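Local coordinates for CRP-like protein Clp (Xanthomonas campestris pv. campestris, PDB 3IWZ) that regulates virulence genes as a homodimeric, DNA-binding transcription factor that appears to lose its hold on DNA when cyclic di-GMP binds, at residues H169-E174 against L186-Q191. Residues are numbered along the deposited sequence; the frame is centred on the assembly and turned at random.
Sequences HDLSKE and LRVSRQ
Leu171 and Leu186 both carry CG beside the backbone N and anti to the carbonyl carbon (chi1 -61° and -51°), which turns their branches toward the partner segment. Val188 answers with CG2, likewise anti to its own carbonyl carbon. This is the winged helix-turn-helix domain of the CRP family: the first segment lies at the C-terminal part of helix 160-172, ahead of the small beta-sheet, and the second leads from that sheet into helix 190-197, with Ser189 as its N-cap, where the predicted helix-turn-helix begins. Leucine and valine methyls make much of the contact. Leu171 CD1 meets Val188 CG2 tip to tip at 3.3 Å, tighter than usual for two methyls, while further back Leu171 CB lies 3.9 Å from Leu186 CD1. Both methyls of Leu186 lie against the Leu171-Ser172 backbone: CD2 rests 3.5 Å from Leu171 O and 3.4 Å from Ser172 CA. Leu171 O accepts the backbone N-H of Glu174, with N to O 2.7 Å. Leu186 is buried, and its backbone pairs with Val224 in the neighbouring strand of the sheet. Tyr79 of the cyclic nucleotide-binding domain also comes close to the Leu171 side chain. Ser172 OG hydrogen-bonds to Leu168 O one turn back, and Leu186 CD1 sits 3.0 Å from this hydroxyl oxygen, unusually short and perhaps partly a modelling effect at 2.30 Å resolution.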
ATOM      1  N   HIS D 169       4.369 -19.581   7.305  1.00 58.42           N
ATOM      2  CA  HIS D 169       3.161 -20.261   6.855  1.00 60.69           C
ATOM      3  C   HIS D 169       2.630 -19.728   5.527  1.00 61.02           C
ATOM      4  O   HIS D 169       2.005 -20.464   4.765  1.00 61.91           O
ATOM      5  CB  HIS D 169       2.068 -20.175   7.929  1.00 61.20           C
ATOM      6  CG  HIS D 169       2.316 -21.057   9.113  1.00 62.73           C
ATOM      7  ND1 HIS D 169       2.374 -22.432   9.017  1.00 63.58           N
ATOM      8  CD2 HIS D 169       2.515 -20.763  10.420  1.00 63.33           C
ATOM      9  CE1 HIS D 169       2.598 -22.946  10.213  1.00 64.08           C
ATOM     10  NE2 HIS D 169       2.688 -21.954  11.083  1.00 63.39           N
ATOM     11  N   ASP D 170       2.876 -18.452   5.246  1.00 61.70           N
ATOM     12  CA  ASP D 170       2.406 -17.861   3.993  1.00 61.53           C
ATOM     13  C   ASP D 170       3.155 -18.500   2.824  1.00 61.63           C
ATOM     14  O   ASP D 170       2.593 -18.725   1.751  1.00 62.22           O
ATOM     15  CB  ASP D 170       2.643 -16.344   4.000  1.00 62.26           C
ATOM     16  CG  ASP D 170       1.940 -15.635   2.846  1.00 63.65           C
ATOM     17  OD1 ASP D 170       0.705 -15.786   2.713  1.00 63.66           O
ATOM     18  OD2 ASP D 170       2.623 -14.926   2.074  1.00 64.07           O
ATOM     19  N   LEU D 171       4.428 -18.806   3.046  1.00 60.90           N
ATOM     20  CA  LEU D 171       5.246 -19.417   2.010  1.00 61.04           C
ATOM     21  C   LEU D 171       4.917 -20.892   1.831  1.00 60.70           C
ATOM     22  O   LEU D 171       5.084 -21.441   0.746  1.00 60.69           O
ATOM     23  CB  LEU D 171       6.726 -19.250   2.353  1.00 58.87           C
ATOM     24  CG  LEU D 171       7.163 -17.789   2.440  1.00 58.32           C
ATOM     25  CD1 LEU D 171       8.550 -17.696   3.061  1.00 57.20           C
ATOM     26  CD2 LEU D 171       7.123 -17.170   1.045  1.00 55.84           C
ATOM     27  N   SER D 172       4.454 -21.534   2.899  1.00 60.66           N
ATOM     28  CA  SER D 172       4.107 -22.950   2.829  1.00 60.98           C
ATOM     29  C   SER D 172       3.009 -23.131   1.803  1.00 61.13           C
ATOM     30  O   SER D 172       2.832 -24.216   1.254  1.00 61.18           O
ATOM     31  CB  SER D 172       3.611 -23.458   4.183  1.00 59.66           C
ATOM     32  OG  SER D 172       4.659 -23.454   5.137  1.00 60.42           O
ATOM     33  N   LYS D 173       2.273 -22.053   1.556  1.00 61.84           N
ATOM     34  CA  LYS D 173       1.177 -22.066   0.602  1.00 63.15           C
ATOM     35  C   LYS D 173       1.655 -21.519  -0.735  1.00 64.50           C
ATOM     36  O   LYS D 173       0.876 -21.369  -1.680  1.00 64.20           O
ATOM     37  CB  LYS D 173       0.016 -21.237   1.137  1.00 62.81           C
ATOM     38  N   GLU D 174       2.944 -21.210  -0.808  1.00 66.22           N
ATOM     39  CA  GLU D 174       3.513 -20.692  -2.045  1.00 67.38           C
ATOM     40  C   GLU D 174       3.717 -21.877  -2.981  1.00 68.03           C
ATOM     41  O   GLU D 174       4.151 -22.954  -2.553  1.00 68.45           O
ATOM     42  CB  GLU D 174       4.841 -19.993  -1.770  1.00 66.53           C
ATOM     43  N   LEU D 186      10.484 -25.275   2.575  1.00 60.31           N
ATOM     44  CA  LEU D 186      10.415 -23.911   2.061  1.00 60.37           C
ATOM     45  C   LEU D 186      11.796 -23.278   1.984  1.00 61.27           C
ATOM     46  O   LEU D 186      12.412 -22.971   3.007  1.00 61.74           O
ATOM     47  CB  LEU D 186       9.511 -23.058   2.957  1.00 59.68           C
ATOM     48  CG  LEU D 186       8.118 -23.602   3.296  1.00 58.36           C
ATOM     49  CD1 LEU D 186       7.404 -22.630   4.223  1.00 59.13           C
ATOM     50  CD2 LEU D 186       7.314 -23.803   2.026  1.00 59.15           C
ATOM     51  N   ARG D 187      12.269 -23.071   0.760  1.00 61.69           N
ATOM     52  CA  ARG D 187      13.580 -22.478   0.539  1.00 62.01           C
ATOM     53  C   ARG D 187      13.573 -20.961   0.685  1.00 61.96           C
ATOM     54  O   ARG D 187      13.229 -20.239  -0.253  1.00 63.13           O
ATOM     55  CB  ARG D 187      14.097 -22.862  -0.854  1.00 61.57           C
ATOM     56  CG  ARG D 187      15.494 -22.354  -1.166  1.00 60.74           C
ATOM     57  CD  ARG D 187      16.078 -23.078  -2.377  1.00 61.94           C
ATOM     58  NE  ARG D 187      15.184 -23.036  -3.533  1.00 61.50           N
ATOM     59  CZ  ARG D 187      14.909 -21.941  -4.237  1.00 61.16           C
ATOM     60  NH1 ARG D 187      15.462 -20.777  -3.910  1.00 62.27           N
ATOM     61  NH2 ARG D 187      14.078 -22.009  -5.267  1.00 60.44           N
ATOM     62  N   VAL D 188      13.955 -20.487   1.869  1.00 61.24           N
ATOM     63  CA  VAL D 188      14.029 -19.056   2.145  1.00 61.11           C
ATOM     64  C   VAL D 188      15.282 -18.750   2.964  1.00 61.26           C
ATOM     65  O   VAL D 188      15.412 -19.189   4.107  1.00 61.89           O
ATOM     66  CB  VAL D 188      12.790 -18.550   2.931  1.00 60.55           C
ATOM     67  CG1 VAL D 188      12.951 -17.073   3.254  1.00 60.28           C
ATOM     68  CG2 VAL D 188      11.528 -18.758   2.109  1.00 60.97           C
ATOM     69  N   SER D 189      16.201 -18.000   2.366  1.00 60.84           N
ATOM     70  CA  SER D 189      17.444 -17.625   3.024  1.00 60.91           C
ATOM     71  C   SER D 189      17.195 -16.769   4.264  1.00 61.48           C
ATOM     72  O   SER D 189      16.189 -16.060   4.353  1.00 61.49           O
ATOM     73  CB  SER D 189      18.342 -16.874   2.036  1.00 60.89           C
ATOM     74  OG  SER D 189      17.586 -15.963   1.255  1.00 61.66           O
ATOM     75  N   ARG D 190      18.114 -16.851   5.223  1.00 61.23           N
ATOM     76  CA  ARG D 190      18.007 -16.090   6.462  1.00 61.15           C
ATOM     77  C   ARG D 190      17.914 -14.600   6.147  1.00 60.96           C
ATOM     78  O   ARG D 190      17.244 -13.842   6.849  1.00 59.74           O
ATOM     79  CB  ARG D 190      19.224 -16.371   7.357  1.00 61.24           C
ATOM     80  CG  ARG D 190      19.285 -15.512   8.612  1.00 62.32           C
ATOM     81  CD  ARG D 190      19.840 -16.278   9.818  1.00 63.67           C
ATOM     82  NE  ARG D 190      21.279 -16.528   9.758  1.00 65.20           N
ATOM     83  CZ  ARG D 190      21.978 -17.087  10.744  1.00 65.03           C
ATOM     84  NH1 ARG D 190      21.370 -17.456  11.866  1.00 64.54           N
ATOM     85  NH2 ARG D 190      23.287 -17.268  10.620  1.00 64.70           N
ATOM     86  N   GLN D 191      18.594 -14.192   5.079  1.00 61.33           N
ATOM     87  CA  GLN D 191      18.596 -12.801   4.643  1.00 59.45           C
ATOM     88  C   GLN D 191      17.194 -12.374   4.216  1.00 57.12           C
ATOM     89  O   GLN D 191      16.687 -11.357   4.684  1.00 56.13           O
ATOM     90  CB  GLN D 191      19.586 -12.627   3.486  1.00 61.40           C
ATOM     91  CG  GLN D 191      21.042 -12.836   3.907  1.00 63.81           C
ATOM     92  CD  GLN D 191      21.916 -13.378   2.787  1.00 65.70           C
ATOM     93  OE1 GLN D 191      21.709 -14.501   2.308  1.00 65.98           O
ATOM     94  NE2 GLN D 191      22.903 -12.588   2.367  1.00 65.99           N
TER